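Local coordinates for protein formylmethanofuran--tetrahydromethanopterin formyltransferase (Methanosarcina barkeri, PDB 1M5S) that probably catalyses the reversible transfer of a formyl group from formylmethanofuran to tetrahydromethanopterin, an early step of methanogenesis from carbon dioxide, at residues A83-E86 against Q87-R91; V184-I187 against A188-E191. All coordinates share one frame; numbering follows the deposited sequence.

Contact 1 of 2, residues A83-E86 against Q87-R91; sequences ALEE and QLLER
The carbonyl oxygen of A83 is gripped twice: by the backbone N of Q87, 2.9 Å away, and by a water that donates to it. That water also accepts from the amide of Q87, whose NE2 lies 3.1 Å from it, so the glutamine reaches back to the same peptide group through side chain and main chain alike. With CG anti to the carbonyl carbon (chi1 -80°) it lies against A83 O, and the bend at chi2 (-56°) turns the amide along the helix, where OE1 takes the NE hydrogen of R91 at 2.8 Å, nearly within the guanidinium plane. A leucine in place of Q87 would probably leave R91 NE without its acceptor and the water without one of its partners. On another flank E86 and E90 run side by side and point the same way, E86 OE2 lying 3.3 Å from E90 OE2, a closeness of like charges that would probably raise the proton affinity of one of the two carboxylates. E85 and L89 also lie alongside, CG of E85 meeting CD2 of L89 at 4.0 Å, while L84 and L88 make a looser apolar pair. All belong to helix 81-95, which lays L84 and L88 on strands 12-26 and 71-78. L89 faces helix 117-122, the guanidinium of R91 binds the carbonyls of A40, G42 and F43, and F43 of the second subunit packs on Q87, E90 and R91.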
loop_
_atom_site.group_PDB
_atom_site.type_symbol
_atom_site.label_atom_id
_atom_site.label_comp_id
_atom_site.label_asym_id
_atom_site.label_seq_id
_atom_site.Cartn_x
_atom_site.Cartn_y
_atom_site.Cartn_z
ATOM N N ALA A 83 4.466 32.323 10.688
ATOM C CA ALA A 83 4.999 31.288 9.812
ATOM C C ALA A 83 3.976 30.182 9.532
ATOM O O ALA A 83 3.920 29.654 8.423
ATOM C CB ALA A 83 6.264 30.695 10.425
ATOM N N LEU A 84 3.137 29.883 10.519
ATOM C CA LEU A 84 2.127 28.833 10.410
ATOM C C LEU A 84 1.063 29.134 9.354
ATOM O O LEU A 84 0.785 28.293 8.500
ATOM C CB LEU A 84 1.452 28.606 11.764
ATOM C CG LEU A 84 0.610 27.334 11.874
ATOM C CD1 LEU A 84 1.448 26.141 11.426
ATOM C CD2 LEU A 84 0.112 27.143 13.298
ATOM N N GLU A 85 0.448 30.313 9.442
ATOM C CA GLU A 85 -0.516 30.774 8.445
ATOM C C GLU A 85 0.088 30.686 7.052
ATOM O O GLU A 85 -0.559 30.226 6.116
ATOM C CB GLU A 85 -0.941 32.222 8.737
ATOM C CG GLU A 85 -1.855 32.848 7.675
ATOM C CD GLU A 85 -2.671 34.027 8.199
ATOM O OE1 GLU A 85 -2.080 34.940 8.816
ATOM O OE2 GLU A 85 -3.902 34.047 7.981
ATOM N N GLU A 86 1.359 31.055 6.947
ATOM C CA GLU A 86 2.091 30.982 5.688
ATOM C C GLU A 86 2.205 29.537 5.204
ATOM O O GLU A 86 1.944 29.250 4.035
ATOM C CB GLU A 86 3.489 31.585 5.867
ATOM C CG GLU A 86 4.279 31.805 4.581
ATOM C CD GLU A 86 5.693 32.318 4.842
ATOM O OE1 GLU A 86 5.941 32.901 5.922
ATOM O OE2 GLU A 86 6.562 32.133 3.966
ATOM N N GLN A 87 2.563 28.633 6.118
ATOM C CA GLN A 87 2.741 27.222 5.786
ATOM C C GLN A 87 1.417 26.579 5.416
ATOM O O GLN A 87 1.350 25.755 4.509
ATOM C CB GLN A 87 3.362 26.466 6.958
ATOM C CG GLN A 87 4.851 26.640 7.072
ATOM C CD GLN A 87 5.585 26.258 5.808
ATOM O OE1 GLN A 87 5.635 25.089 5.441
ATOM N NE2 GLN A 87 6.201 27.239 5.156
ATOM N N LEU A 88 0.360 26.983 6.111
ATOM C CA LEU A 88 -0.982 26.519 5.800
ATOM C C LEU A 88 -1.396 26.935 4.393
ATOM O O LEU A 88 -1.881 26.112 3.618
ATOM C CB LEU A 88 -1.980 27.073 6.811
ATOM C CG LEU A 88 -1.930 26.414 8.185
ATOM C CD1 LEU A 88 -2.865 27.136 9.137
ATOM C CD2 LEU A 88 -2.316 24.958 8.061
ATOM N N LEU A 89 -1.133 28.191 4.047
ATOM C CA LEU A 89 -1.485 28.715 2.733
ATOM C C LEU A 89 -0.776 27.958 1.628
ATOM O O LEU A 89 -1.415 27.463 0.709
ATOM C CB LEU A 89 -1.144 30.214 2.627
ATOM C CG LEU A 89 -2.311 31.195 2.722
ATOM C CD1 LEU A 89 -3.388 30.798 1.725
ATOM C CD2 LEU A 89 -2.862 31.184 4.137
ATOM N N GLU A 90 0.538 27.809 1.766
ATOM C CA GLU A 90 1.360 27.207 0.728
ATOM C C GLU A 90 1.131 25.691 0.606
ATOM O O GLU A 90 1.076 25.154 -0.497
ATOM C CB GLU A 90 2.836 27.503 1.009
ATOM C CG GLU A 90 3.205 28.965 0.768
ATOM C CD GLU A 90 4.650 29.283 1.071
ATOM O OE1 GLU A 90 5.540 28.499 0.664
ATOM O OE2 GLU A 90 4.892 30.346 1.686
ATOM N N ARG A 91 0.929 25.022 1.737
ATOM C CA ARG A 91 0.809 23.550 1.773
ATOM C C ARG A 91 -0.599 23.071 1.374
ATOM O O ARG A 91 -0.761 22.023 0.733
ATOM C CB ARG A 91 1.139 23.028 3.170
ATOM C CG ARG A 91 2.623 22.676 3.333
ATOM C CD ARG A 91 3.055 22.583 4.797
ATOM N NE ARG A 91 4.515 22.606 4.976
ATOM C CZ ARG A 91 5.323 21.576 4.686
ATOM N NH1 ARG A 91 4.833 20.430 4.194
ATOM N NH2 ARG A 91 6.653 21.595 4.857
HETATM O O HOH W 1 6.168 29.864 6.715
#

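Contact 2 of 2, residues V184-I187 against A188-E191; sequences VDTI and AELE
T186 O and E189 meet in two ways where the chain leaves its helix. The backbone N of E189 donates to T186 O at 3.0 Å, coming from above the carbonyl plane, and a water bridges the same oxygen to the side chain, donating to T186 O and, at 2.8 Å, to OE1 of E189. The aliphatic part of the glutamate lies over the helix end: its CB, set by the backbone, is 3.3 Å from T186 O, while chi1 of -57° carries CG of E189 to 3.5 Å from D185 O, with the chain extended beyond it. L190 is turned back in a similar way, its CB resting 3.4 Å from I187 O and its CG against T186 O.

The backbone here is the last turn of helix 173-187 running into a type I beta turn from I187 to L190. A188 N still makes the helical bond to V184 O, at 3.0 Å, but the next two donors reach back three residues instead of four: E189 N to T186 O, and L190 N to I187 O at 2.9 Å, the latter also well above the carbonyl plane. The change from four-residue to three-residue spacing thus winds the helix end tighter before the chain extends toward strand 193-194.

Around this exit, I187 packs on I247 and I249 of strand 243-251 and on A260 of helix 254-268, while L190 and T186 both lie on A263 of that helix. The hydroxyl of T186 is taken up by A182 O, one turn earlier. OE1 of E189 has a further hydrogen bond to S61 OG of the third subunit, whose P62 packs against both E189 and T186.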
loop_
_atom_site.group_PDB
_atom_site.type_symbol
_atom_site.label_atom_id
_atom_site.label_comp_id
_atom_site.label_asym_id
_atom_site.label_seq_id
_atom_site.Cartn_x
_atom_site.Cartn_y
_atom_site.Cartn_z
ATOM N N VAL A 184 5.178 3.566 15.424
ATOM C CA VAL A 184 4.608 4.594 14.558
ATOM C C VAL A 184 3.193 4.251 14.071
ATOM O O VAL A 184 2.319 5.123 14.036
ATOM C CB VAL A 184 5.537 4.860 13.358
ATOM C CG1 VAL A 184 4.830 5.699 12.289
ATOM C CG2 VAL A 184 6.777 5.578 13.847
ATOM N N ASP A 185 2.955 2.981 13.740
ATOM C CA ASP A 185 1.625 2.531 13.333
ATOM C C ASP A 185 0.641 2.694 14.484
ATOM O O ASP A 185 -0.530 2.998 14.272
ATOM C CB ASP A 185 1.653 1.059 12.903
ATOM C CG ASP A 185 2.270 0.854 11.528
ATOM O OD1 ASP A 185 2.273 1.792 10.701
ATOM O OD2 ASP A 185 2.734 -0.268 11.256
ATOM N N THR A 186 1.116 2.439 15.700
ATOM C CA THR A 186 0.284 2.555 16.897
ATOM C C THR A 186 -0.063 4.015 17.177
ATOM O O THR A 186 -1.216 4.351 17.429
ATOM C CB THR A 186 1.008 1.982 18.121
ATOM O OG1 THR A 186 1.497 0.678 17.801
ATOM C CG2 THR A 186 0.064 1.879 19.303
ATOM N N ILE A 187 0.942 4.877 17.088
ATOM C CA ILE A 187 0.754 6.300 17.320
ATOM C C ILE A 187 -0.167 6.930 16.270
ATOM O O ILE A 187 -0.965 7.803 16.600
ATOM C CB ILE A 187 2.118 7.028 17.362
ATOM C CG1 ILE A 187 2.923 6.516 18.563
ATOM C CG2 ILE A 187 1.919 8.539 17.463
ATOM C CD1 ILE A 187 4.360 6.968 18.585
ATOM N N ALA A 188 -0.178 6.375 15.057
ATOM C CA ALA A 188 -1.038 6.904 14.000
ATOM C C ALA A 188 -2.513 6.522 14.195
ATOM O O ALA A 188 -3.385 7.010 13.475
ATOM C CB ALA A 188 -0.539 6.452 12.632
ATOM N N GLU A 189 -2.791 5.678 15.186
ATOM C CA GLU A 189 -4.175 5.398 15.581
ATOM C C GLU A 189 -4.674 6.431 16.590
ATOM O O GLU A 189 -5.867 6.499 16.874
ATOM C CB GLU A 189 -4.306 4.016 16.223
ATOM C CG GLU A 189 -3.835 2.828 15.398
ATOM C CD GLU A 189 -3.772 1.531 16.222
ATOM O OE1 GLU A 189 -3.923 1.583 17.469
ATOM O OE2 GLU A 189 -3.549 0.455 15.628
ATOM N N LEU A 190 -3.741 7.161 17.197
ATOM C CA LEU A 190 -4.049 8.024 18.336
ATOM C C LEU A 190 -4.314 9.485 17.958
ATOM O O LEU A 190 -3.543 10.108 17.222
ATOM C CB LEU A 190 -2.915 7.953 19.365
ATOM C CG LEU A 190 -2.627 6.588 19.997
ATOM C CD1 LEU A 190 -1.463 6.708 20.959
ATOM C CD2 LEU A 190 -3.855 6.080 20.717
ATOM N N GLU A 191 -5.375 10.046 18.530
ATOM C CA GLU A 191 -5.729 11.442 18.289
ATOM C C GLU A 191 -4.751 12.374 18.992
ATOM O O GLU A 191 -4.215 12.034 20.046
ATOM C CB GLU A 191 -7.151 11.712 18.789
ATOM C CG GLU A 191 -7.772 13.004 18.269
ATOM C CD GLU A 191 -9.292 13.041 18.411
ATOM O OE1 GLU A 191 -9.946 11.988 18.248
ATOM O OE2 GLU A 191 -9.840 14.133 18.665
HETATM O O HOH W 2 -2.803 3.137 19.471
#

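Contacts 1 and 2 lie on opposite sides of the chain's centre, with about 25 Å between their centres and no touch. Both are partly buried, contact 2 nearer the chain's centre (about 10 Å from it, centre to centre, against about 16 Å), and they share no helix: contact 1 falls within helix 81-95, whereas contact 2 takes in the end of helix 173-187. The regular four-residue bonding of the first accordingly gives way in the second to a tighter, turn-like pattern. Contact 1 relies more on polar side chains; contact 2 is dominated by backbone carbonyls. Each has a bridging water and touches a different subunit of the tetramer, the second by packing and the third by packing and a hydrogen bond.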